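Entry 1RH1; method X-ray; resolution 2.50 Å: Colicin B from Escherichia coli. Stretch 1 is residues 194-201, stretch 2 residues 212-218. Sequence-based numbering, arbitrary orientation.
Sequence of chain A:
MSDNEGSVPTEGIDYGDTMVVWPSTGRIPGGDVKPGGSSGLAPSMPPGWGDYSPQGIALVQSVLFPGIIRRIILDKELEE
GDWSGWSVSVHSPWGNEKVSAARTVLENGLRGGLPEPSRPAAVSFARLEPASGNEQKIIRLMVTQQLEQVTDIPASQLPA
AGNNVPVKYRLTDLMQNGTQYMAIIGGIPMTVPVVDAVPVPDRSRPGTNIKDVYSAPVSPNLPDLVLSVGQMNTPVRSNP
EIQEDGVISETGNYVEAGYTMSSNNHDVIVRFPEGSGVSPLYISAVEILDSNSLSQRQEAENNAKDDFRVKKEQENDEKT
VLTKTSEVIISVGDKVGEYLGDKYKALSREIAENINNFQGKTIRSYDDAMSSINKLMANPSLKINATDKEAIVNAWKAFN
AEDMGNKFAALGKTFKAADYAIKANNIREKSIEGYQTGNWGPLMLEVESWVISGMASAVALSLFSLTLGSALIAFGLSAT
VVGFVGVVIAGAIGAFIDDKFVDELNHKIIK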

# COMPACT_ATOMS: atom_id res chain seq x y z
N VAL A 194 -10.21 18.14 6.15
CA VAL A 194 -11.19 19.21 6.37
C VAL A 194 -10.45 20.56 6.37
O VAL A 194 -9.42 20.72 7.04
N VAL A 195 -10.90 21.52 5.53
CA VAL A 195 -10.32 22.86 5.49
C VAL A 195 -11.42 23.84 5.80
O VAL A 195 -12.62 23.53 5.70
N ASP A 196 -10.96 25.06 6.09
CA ASP A 196 -11.84 26.13 6.54
C ASP A 196 -12.09 27.34 5.66
O ASP A 196 -11.18 28.09 5.32
N ALA A 197 -13.38 27.52 5.33
CA ALA A 197 -13.84 28.69 4.61
C ALA A 197 -14.01 29.80 5.64
O ALA A 197 -14.59 29.67 6.72
N VAL A 198 -13.38 30.92 5.28
CA VAL A 198 -13.32 32.16 6.05
C VAL A 198 -14.02 33.31 5.30
O VAL A 198 -13.83 33.43 4.10
N PRO A 199 -14.82 34.20 5.92
CA PRO A 199 -15.48 35.31 5.23
C PRO A 199 -14.47 36.28 4.60
O PRO A 199 -13.42 36.57 5.17
N VAL A 200 -14.77 36.74 3.39
CA VAL A 200 -13.85 37.63 2.69
C VAL A 200 -14.29 39.07 2.93
O VAL A 200 -15.46 39.38 2.72
N PRO A 201 -13.41 39.97 3.38
CA PRO A 201 -13.63 41.40 3.45
C PRO A 201 -13.88 42.18 2.19
O PRO A 201 -13.24 41.99 1.16
N ASP A 212 -22.12 36.59 1.99
CA ASP A 212 -22.24 35.29 1.36
C ASP A 212 -21.16 34.88 0.36
O ASP A 212 -21.41 34.24 -0.67
N VAL A 213 -19.93 35.27 0.71
CA VAL A 213 -18.72 35.05 -0.06
C VAL A 213 -17.72 34.68 1.03
O VAL A 213 -17.56 35.38 2.04
N TYR A 214 -17.08 33.53 0.81
CA TYR A 214 -16.12 32.93 1.74
C TYR A 214 -14.90 32.49 0.94
O TYR A 214 -15.06 32.26 -0.25
N SER A 215 -13.70 32.36 1.53
CA SER A 215 -12.54 31.85 0.80
C SER A 215 -12.00 30.58 1.45
O SER A 215 -11.91 30.50 2.68
N ALA A 216 -11.61 29.59 0.65
CA ALA A 216 -11.11 28.33 1.18
C ALA A 216 -9.86 27.84 0.50
O ALA A 216 -9.75 27.99 -0.72
N PRO A 217 -8.89 27.25 1.21
CA PRO A 217 -7.72 26.63 0.63
C PRO A 217 -7.91 25.28 -0.06
O PRO A 217 -7.54 24.20 0.43
N VAL A 218 -8.55 25.37 -1.23
CA VAL A 218 -8.68 24.24 -2.14
C VAL A 218 -7.28 24.01 -2.68
O VAL A 218 -6.85 22.86 -2.83

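Residues 198-201 form a short strand that pairs antiparallel with a second strand ending at Ala 216; their N-to-C directions are 116° apart. The polar ties between the stretches are all backbone to backbone. Val 198 and Ser 215 form the hydrogen-bonded pair. Val 198 N donates to Ser 215 O at 3.0 Å, and Ser 215 N donates back to Val 198 O at 2.8 Å. Both bonds are close to straight, so the amide and carbonyl of each residue are satisfied by the other. A third bond, from Val 200 N to Val 213 O, is weak at 3.4 Å, although its angle of 168° is good. Pro 199 lies between these donors. As a proline it has no amide hydrogen to offer, and it sits opposite Tyr 214 in the non-hydrogen-bonded pair.

The two carbonyls of the central pair also receive CA-H contacts. Ala 197 CA lies 3.3 Å from Ser 215 O, and Tyr 214 CA lies 3.3 Å from Val 198 O. Each acceptor therefore has an amide and a CA-H group close by. Asp 196 O makes no hydrogen bond to stretch 2; Pro 217 CD is 3.7 Å from it. Within stretch 2, Val 218 N donates to Ala 216 O at 2.9 Å.

The side chains add mainly apolar contacts. Val 200 points toward stretch 2 and is buried, with chi1 in t. Its CB is 3.9 Å from Val 213 CG1, and its CG2 is 3.6 Å from Ser 215 CB. Val 213 is also t. Ser 215 is p, and its OG makes no hydrogen bond to stretch 1. Val 198, also t, projects on the same face as Ser 215; its CB is 4.5 Å from Ser 215 OG.

Tyr 214 has chi1 in m and chi2 at 90°. Its CB is 3.9 Å from Ala 197 CB, and its CD2 is 4.2 Å from Pro 199 CB. Val 198 C approaches the edge of the ring. Pro 199 points away from stretch 2, yet its CA still comes within 3.9 Å of Tyr 214 CD2. Ala 197 CB also lies 4.4 Å from Ala 216 CB.

At the far end, Val 195 points toward stretch 2 with chi1 in m. Its CB is 3.8 Å from Pro 217 CG, an apolar contact beyond the paired strands. The CA-to-CB bond of Asp 196 points away, and its carboxylate has no partner in stretch 2. Asp 196 OD2 is 3.1 Å from Ala 197 O, but both are acceptors and no hydrogen bond joins them.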

# COMPACT_ATOMS: atom_id res chain seq x y z
CB VAL A 194 -11.92 18.96 7.70
CG1 VAL A 194 -12.90 20.06 8.06
CG2 VAL A 194 -12.70 17.68 7.53
CB VAL A 195 -9.72 23.31 4.11
CG1 VAL A 195 -8.61 22.35 3.71
CG2 VAL A 195 -10.79 23.37 3.04
CB ASP A 196 -11.33 26.66 7.87
CG ASP A 196 -12.49 26.78 8.84
OD1 ASP A 196 -12.66 25.86 9.64
OD2 ASP A 196 -13.22 27.78 8.76
CB ALA A 197 -15.17 28.41 3.95
CB VAL A 198 -11.83 32.43 6.27
CG1 VAL A 198 -11.59 33.82 6.81
CG2 VAL A 198 -11.31 31.40 7.27
CB PRO A 199 -16.34 35.92 6.32
CG PRO A 199 -15.53 35.67 7.57
CD PRO A 199 -15.09 34.24 7.35
CB VAL A 200 -13.85 37.31 1.16
CG1 VAL A 200 -12.93 38.25 0.42
CG2 VAL A 200 -13.30 35.92 0.91
CB PRO A 201 -12.43 41.95 4.15
CG PRO A 201 -11.38 40.89 3.95
CD PRO A 201 -12.19 39.62 4.08
CB ASP A 212 -23.65 35.22 0.69
CG ASP A 212 -24.87 35.03 1.61
OD1 ASP A 212 -25.96 34.81 1.09
OD2 ASP A 212 -24.77 35.10 2.83
CB VAL A 213 -18.31 36.36 -0.81
CG1 VAL A 213 -16.84 36.41 -1.17
CG2 VAL A 213 -19.01 36.40 -2.14
CB TYR A 214 -16.72 31.70 2.43
CG TYR A 214 -18.02 32.00 3.16
CD1 TYR A 214 -19.24 31.87 2.48
CD2 TYR A 214 -18.01 32.48 4.47
CE1 TYR A 214 -20.43 32.23 3.11
CE2 TYR A 214 -19.20 32.84 5.10
CZ TYR A 214 -20.40 32.72 4.41
OH TYR A 214 -21.58 33.10 5.01
CB SER A 215 -11.38 32.86 0.75
OG SER A 215 -10.72 33.08 1.99
CB ALA A 216 -12.11 27.25 1.03
CB PRO A 217 -6.75 26.60 1.78
CG PRO A 217 -7.65 26.34 2.95
CD PRO A 217 -8.79 27.30 2.67
CB VAL A 218 -9.62 24.59 -3.25
CG1 VAL A 218 -9.75 23.42 -4.20
CG2 VAL A 218 -10.96 24.96 -2.64